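Local structure of uncharacterized protein (Pyrococcus horikoshii, 1ZJJ) at residues Met1-Tyr13 with Val196-Asp210. The protein is probably a magnesium-dependent phosphatase of the haloacid dehalogenase (HAD) superfamily, though its substrate is not established. Residues are numbered along the deposited sequence; the frame is centred on the assembly and turned at random.
Sequences MVAIIFDMDGVLY and VREMFPGEELWMVGD. With MG (magnesium ion), chain D.
Val2 to Phe6 pair in parallel with Glu204 to Val208, joining two central strands of the Rossmann-like HAD core sheet; the short strand axes lie at 24° to each other. Six backbone hydrogen bonds run from Glu204 N–Met1 O to Asp7 N–Val208 O (2.9 Å). On one face of the sheet, Val2 CG1 stands 3.5 Å from the centroid of the five-membered ring of Trp206, a CH-pi contact only 7° off the ring normal. It gets there by lying anti to the backbone N (chi1 175°), while Glu204 OE1 lies in the Trp206 ring plane and takes the NE1 hydrogen bond (3.1 Å) from above its own carboxylate plane. A leucine in place of Trp206 would probably leave Val2 CG1 without its aromatic face and Glu204 OE1 without this donor. On the other face, helix 190-199 and the turn after it close over the strand: Ile5 CD1 meets Phe200 CE2 at 3.7 Å and Val196 CG1, while Ala3 CB sits over one face of the Phe200 ring, toward its rim. Past the C-terminal strand ends, magnesium takes Asp7 OD2, Asp210 OD1, Asp9 O and three waters. Lys187 salt-bridges Asp7 OD1; Asp210 OD2 accepts from Val233 N and a metal-bound water (2.7 Å).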
loop_
_atom_site.group_PDB
_atom_site.type_symbol
_atom_site.label_atom_id
_atom_site.label_comp_id
_atom_site.label_asym_id
_atom_site.label_seq_id
_atom_site.Cartn_x
_atom_site.Cartn_y
_atom_site.Cartn_z
ATOM N N MET B 1 -10.777 -39.863 11.598
ATOM C CA MET B 1 -10.329 -39.065 12.764
ATOM C C MET B 1 -10.253 -37.601 12.369
ATOM O O MET B 1 -9.200 -37.089 11.967
ATOM C CB MET B 1 -8.962 -39.560 13.241
ATOM C CG MET B 1 -8.875 -41.077 13.378
ATOM S SD MET B 1 -10.380 -41.757 14.113
ATOM C CE MET B 1 -10.041 -41.498 15.870
ATOM N N VAL B 2 -11.405 -36.948 12.462
ATOM C CA VAL B 2 -11.550 -35.548 12.106
ATOM C C VAL B 2 -11.069 -34.563 13.175
ATOM O O VAL B 2 -11.278 -34.767 14.369
ATOM C CB VAL B 2 -13.028 -35.244 11.799
ATOM C CG1 VAL B 2 -13.224 -33.744 11.533
ATOM C CG2 VAL B 2 -13.488 -36.046 10.591
ATOM N N ALA B 3 -10.437 -33.491 12.706
ATOM C CA ALA B 3 -9.949 -32.404 13.549
ATOM C C ALA B 3 -10.587 -31.157 12.945
ATOM O O ALA B 3 -10.598 -30.989 11.725
ATOM C CB ALA B 3 -8.408 -32.312 13.500
ATOM N N ILE B 4 -11.128 -30.287 13.786
ATOM C CA ILE B 4 -11.786 -29.100 13.273
ATOM C C ILE B 4 -11.021 -27.825 13.603
ATOM O O ILE B 4 -10.661 -27.572 14.751
ATOM C CB ILE B 4 -13.239 -29.005 13.815
ATOM C CG1 ILE B 4 -13.977 -30.332 13.565
ATOM C CG2 ILE B 4 -13.981 -27.857 13.128
ATOM C CD1 ILE B 4 -15.378 -30.395 14.151
ATOM N N ILE B 5 -10.768 -27.031 12.571
ATOM C CA ILE B 5 -10.051 -25.771 12.715
ATOM C C ILE B 5 -11.064 -24.623 12.594
ATOM O O ILE B 5 -11.825 -24.563 11.624
ATOM C CB ILE B 5 -8.986 -25.625 11.602
ATOM C CG1 ILE B 5 -8.157 -26.910 11.494
ATOM C CG2 ILE B 5 -8.089 -24.420 11.889
ATOM C CD1 ILE B 5 -7.455 -27.316 12.775
ATOM N N PHE B 6 -11.080 -23.722 13.577
ATOM C CA PHE B 6 -12.010 -22.591 13.560
ATOM C C PHE B 6 -11.360 -21.224 13.443
ATOM O O PHE B 6 -10.404 -20.911 14.159
ATOM C CB PHE B 6 -12.851 -22.511 14.842
ATOM C CG PHE B 6 -13.692 -23.723 15.123
ATOM C CD1 PHE B 6 -13.142 -24.831 15.750
ATOM C CD2 PHE B 6 -15.048 -23.735 14.802
ATOM C CE1 PHE B 6 -13.929 -25.934 16.066
ATOM C CE2 PHE B 6 -15.846 -24.836 15.113
ATOM C CZ PHE B 6 -15.282 -25.936 15.746
ATOM N N ASP B 7 -11.904 -20.403 12.554
ATOM C CA ASP B 7 -11.450 -19.026 12.439
ATOM C C ASP B 7 -12.114 -18.447 13.685
ATOM O O ASP B 7 -13.019 -19.074 14.237
ATOM C CB ASP B 7 -12.029 -18.359 11.199
ATOM C CG ASP B 7 -11.896 -16.854 11.245
ATOM O OD1 ASP B 7 -10.756 -16.344 11.208
ATOM O OD2 ASP B 7 -12.940 -16.190 11.333
ATOM N N MET B 8 -11.699 -17.265 14.130
ATOM C CA MET B 8 -12.289 -16.697 15.335
ATOM C C MET B 8 -13.360 -15.613 15.154
ATOM O O MET B 8 -14.553 -15.889 15.309
ATOM C CB MET B 8 -11.167 -16.202 16.253
ATOM C CG MET B 8 -10.203 -17.328 16.624
ATOM S SD MET B 8 -8.824 -16.866 17.700
ATOM C CE MET B 8 -9.525 -17.133 19.260
ATOM N N ASP B 9 -12.951 -14.389 14.833
ATOM C CA ASP B 9 -13.913 -13.296 14.675
ATOM C C ASP B 9 -14.956 -13.601 13.597
ATOM O O ASP B 9 -14.612 -13.917 12.465
ATOM C CB ASP B 9 -13.190 -11.990 14.334
ATOM C CG ASP B 9 -14.070 -10.773 14.547
ATOM O OD1 ASP B 9 -13.741 -9.689 14.017
ATOM O OD2 ASP B 9 -15.089 -10.902 15.262
ATOM N N GLY B 10 -16.233 -13.504 13.953
ATOM C CA GLY B 10 -17.286 -13.790 12.994
ATOM C C GLY B 10 -17.671 -15.261 13.006
ATOM O O GLY B 10 -18.596 -15.673 12.312
ATOM N N VAL B 11 -16.959 -16.047 13.810
ATOM C CA VAL B 11 -17.206 -17.480 13.919
ATOM C C VAL B 11 -17.471 -17.908 15.370
ATOM O O VAL B 11 -18.511 -18.492 15.676
ATOM C CB VAL B 11 -16.002 -18.281 13.357
ATOM C CG1 VAL B 11 -16.276 -19.786 13.424
ATOM C CG2 VAL B 11 -15.738 -17.859 11.908
ATOM N N LEU B 12 -16.534 -17.603 16.262
ATOM C CA LEU B 12 -16.677 -17.975 17.669
ATOM C C LEU B 12 -17.301 -16.840 18.467
ATOM O O LEU B 12 -17.761 -17.026 19.597
ATOM C CB LEU B 12 -15.310 -18.336 18.255
ATOM C CG LEU B 12 -14.584 -19.500 17.568
ATOM C CD1 LEU B 12 -13.228 -19.729 18.235
ATOM C CD2 LEU B 12 -15.438 -20.755 17.652
ATOM N N TYR B 13 -17.295 -15.659 17.869
ATOM C CA TYR B 13 -17.858 -14.468 18.476
ATOM C C TYR B 13 -17.871 -13.407 17.393
ATOM O O TYR B 13 -17.296 -13.599 16.325
ATOM C CB TYR B 13 -16.998 -14.013 19.661
ATOM C CG TYR B 13 -15.551 -13.739 19.306
ATOM C CD1 TYR B 13 -15.173 -12.543 18.693
ATOM C CD2 TYR B 13 -14.559 -14.685 19.575
ATOM C CE1 TYR B 13 -13.842 -12.293 18.359
ATOM C CE2 TYR B 13 -13.228 -14.449 19.243
ATOM C CZ TYR B 13 -12.874 -13.254 18.638
ATOM O OH TYR B 13 -11.547 -13.036 18.333
ATOM N N VAL B 196 -0.841 -25.981 10.876
ATOM C CA VAL B 196 -1.999 -26.777 11.282
ATOM C C VAL B 196 -1.663 -28.261 11.169
ATOM O O VAL B 196 -1.947 -29.046 12.067
ATOM C CB VAL B 196 -3.230 -26.469 10.384
ATOM C CG1 VAL B 196 -4.337 -27.489 10.640
ATOM C CG2 VAL B 196 -3.744 -25.058 10.659
ATOM N N ARG B 197 -1.049 -28.631 10.050
ATOM C CA ARG B 197 -0.674 -30.015 9.781
ATOM C C ARG B 197 0.283 -30.603 10.786
ATOM O O ARG B 197 0.207 -31.781 11.134
ATOM C CB ARG B 197 -0.048 -30.128 8.395
ATOM C CG ARG B 197 -0.971 -30.753 7.407
ATOM C CD ARG B 197 -1.430 -32.083 7.945
ATOM N NE ARG B 197 -2.585 -32.571 7.220
ATOM C CZ ARG B 197 -3.512 -33.372 7.724
ATOM N NH1 ARG B 197 -3.446 -33.793 8.977
ATOM N NH2 ARG B 197 -4.501 -33.753 6.945
ATOM N N GLU B 198 1.212 -29.768 11.213
ATOM C CA GLU B 198 2.227 -30.123 12.181
ATOM C C GLU B 198 1.564 -30.464 13.521
ATOM O O GLU B 198 2.001 -31.362 14.237
ATOM C CB GLU B 198 3.196 -28.922 12.303
ATOM C CG GLU B 198 4.075 -28.854 13.541
ATOM C CD GLU B 198 4.995 -30.031 13.680
ATOM O OE1 GLU B 198 5.350 -30.648 12.656
ATOM O OE2 GLU B 198 5.362 -30.347 14.831
ATOM N N MET B 199 0.482 -29.758 13.833
ATOM C CA MET B 199 -0.249 -29.975 15.084
ATOM C C MET B 199 -1.132 -31.230 14.999
ATOM O O MET B 199 -1.229 -31.998 15.943
ATOM C CB MET B 199 -1.135 -28.775 15.395
ATOM C CG MET B 199 -1.884 -28.893 16.711
ATOM S SD MET B 199 -2.879 -27.433 17.084
ATOM C CE MET B 199 -1.652 -26.149 16.886
ATOM N N PHE B 200 -1.776 -31.413 13.855
ATOM C CA PHE B 200 -2.633 -32.555 13.632
ATOM C C PHE B 200 -2.116 -33.277 12.387
ATOM O O PHE B 200 -2.592 -33.053 11.291
ATOM C CB PHE B 200 -4.067 -32.092 13.403
ATOM C CG PHE B 200 -4.601 -31.189 14.474
ATOM C CD1 PHE B 200 -4.947 -31.689 15.724
ATOM C CD2 PHE B 200 -4.736 -29.826 14.232
ATOM C CE1 PHE B 200 -5.421 -30.837 16.729
ATOM C CE2 PHE B 200 -5.205 -28.971 15.221
ATOM C CZ PHE B 200 -5.545 -29.473 16.471
ATOM N N PRO B 201 -1.134 -34.175 12.543
ATOM C CA PRO B 201 -0.488 -34.968 11.483
ATOM C C PRO B 201 -1.252 -35.788 10.432
ATOM O O PRO B 201 -1.061 -35.563 9.251
ATOM C CB PRO B 201 0.508 -35.834 12.263
ATOM C CG PRO B 201 0.892 -34.997 13.406
ATOM C CD PRO B 201 -0.502 -34.450 13.835
ATOM N N GLY B 202 -2.110 -36.714 10.841
ATOM C CA GLY B 202 -2.806 -37.505 9.839
ATOM C C GLY B 202 -4.329 -37.391 9.832
ATOM O O GLY B 202 -4.997 -38.185 9.190
ATOM N N GLU B 203 -4.893 -36.410 10.534
ATOM C CA GLU B 203 -6.352 -36.242 10.624
ATOM C C GLU B 203 -7.018 -35.680 9.371
ATOM O O GLU B 203 -6.374 -35.044 8.523
ATOM C CB GLU B 203 -6.725 -35.329 11.818
ATOM C CG GLU B 203 -6.653 -36.029 13.167
ATOM C CD GLU B 203 -5.413 -35.705 13.925
ATOM O OE1 GLU B 203 -5.397 -35.987 15.133
ATOM O OE2 GLU B 203 -4.455 -35.163 13.340
ATOM N N GLU B 204 -8.332 -35.887 9.295
ATOM C CA GLU B 204 -9.115 -35.354 8.184
ATOM C C GLU B 204 -9.418 -33.981 8.750
ATOM O O GLU B 204 -10.016 -33.875 9.816
ATOM C CB GLU B 204 -10.411 -36.135 8.013
ATOM C CG GLU B 204 -11.424 -35.391 7.184
ATOM C CD GLU B 204 -12.737 -36.132 7.074
ATOM O OE1 GLU B 204 -13.689 -35.533 6.538
ATOM O OE2 GLU B 204 -12.822 -37.306 7.518
ATOM N N LEU B 205 -9.002 -32.938 8.050
ATOM C CA LEU B 205 -9.193 -31.575 8.530
ATOM C C LEU B 205 -10.415 -30.853 7.998
ATOM O O LEU B 205 -10.735 -30.949 6.815
ATOM C CB LEU B 205 -7.954 -30.734 8.199
ATOM C CG LEU B 205 -6.596 -31.237 8.691
ATOM C CD1 LEU B 205 -5.495 -30.308 8.184
ATOM C CD2 LEU B 205 -6.599 -31.301 10.210
ATOM N N TRP B 206 -11.086 -30.129 8.892
ATOM C CA TRP B 206 -12.254 -29.319 8.552
ATOM C C TRP B 206 -11.900 -27.873 8.902
ATOM O O TRP B 206 -11.274 -27.616 9.932
ATOM C CB TRP B 206 -13.476 -29.714 9.379
ATOM C CG TRP B 206 -14.120 -31.018 9.021
ATOM C CD1 TRP B 206 -13.637 -31.983 8.178
ATOM C CD2 TRP B 206 -15.350 -31.525 9.549
ATOM N NE1 TRP B 206 -14.493 -33.062 8.158
ATOM C CE2 TRP B 206 -15.551 -32.807 8.990
ATOM C CE3 TRP B 206 -16.301 -31.018 10.445
ATOM C CZ2 TRP B 206 -16.667 -33.594 9.298
ATOM C CZ3 TRP B 206 -17.411 -31.799 10.754
ATOM C CH2 TRP B 206 -17.583 -33.075 10.181
ATOM N N MET B 207 -12.298 -26.939 8.049
ATOM C CA MET B 207 -12.038 -25.518 8.276
ATOM C C MET B 207 -13.376 -24.796 8.382
ATOM O O MET B 207 -14.214 -24.893 7.488
ATOM C CB MET B 207 -11.237 -24.930 7.114
ATOM C CG MET B 207 -10.908 -23.448 7.249
ATOM S SD MET B 207 -9.757 -23.127 8.598
ATOM C CE MET B 207 -10.407 -21.565 9.254
ATOM N N VAL B 208 -13.577 -24.078 9.478
ATOM C CA VAL B 208 -14.817 -23.342 9.684
ATOM C C VAL B 208 -14.509 -21.847 9.733
ATOM O O VAL B 208 -13.770 -21.386 10.611
ATOM C CB VAL B 208 -15.496 -23.754 11.006
ATOM C CG1 VAL B 208 -16.768 -22.962 11.196
ATOM C CG2 VAL B 208 -15.770 -25.257 11.019
ATOM N N GLY B 209 -15.068 -21.090 8.792
ATOM C CA GLY B 209 -14.814 -19.656 8.757
ATOM C C GLY B 209 -15.964 -18.828 8.225
ATOM O O GLY B 209 -16.995 -19.368 7.818
ATOM N N ASP B 210 -15.791 -17.507 8.230
ATOM C CA ASP B 210 -16.827 -16.601 7.738
ATOM C C ASP B 210 -16.352 -15.778 6.546
ATOM O O ASP B 210 -17.130 -15.009 5.984
ATOM C CB ASP B 210 -17.283 -15.648 8.844
ATOM C CG ASP B 210 -16.201 -14.677 9.240
ATOM O OD1 ASP B 210 -15.115 -15.164 9.596
ATOM O OD2 ASP B 210 -16.430 -13.448 9.189
HETATM MG MG MG D . -13.325 -14.202 10.585
HETATM O O HOH W 1 -11.683 -13.299 11.411
HETATM O O HOH W 2 -14.055 -12.330 9.798
HETATM O O HOH W 3 -12.160 -14.663 8.840
#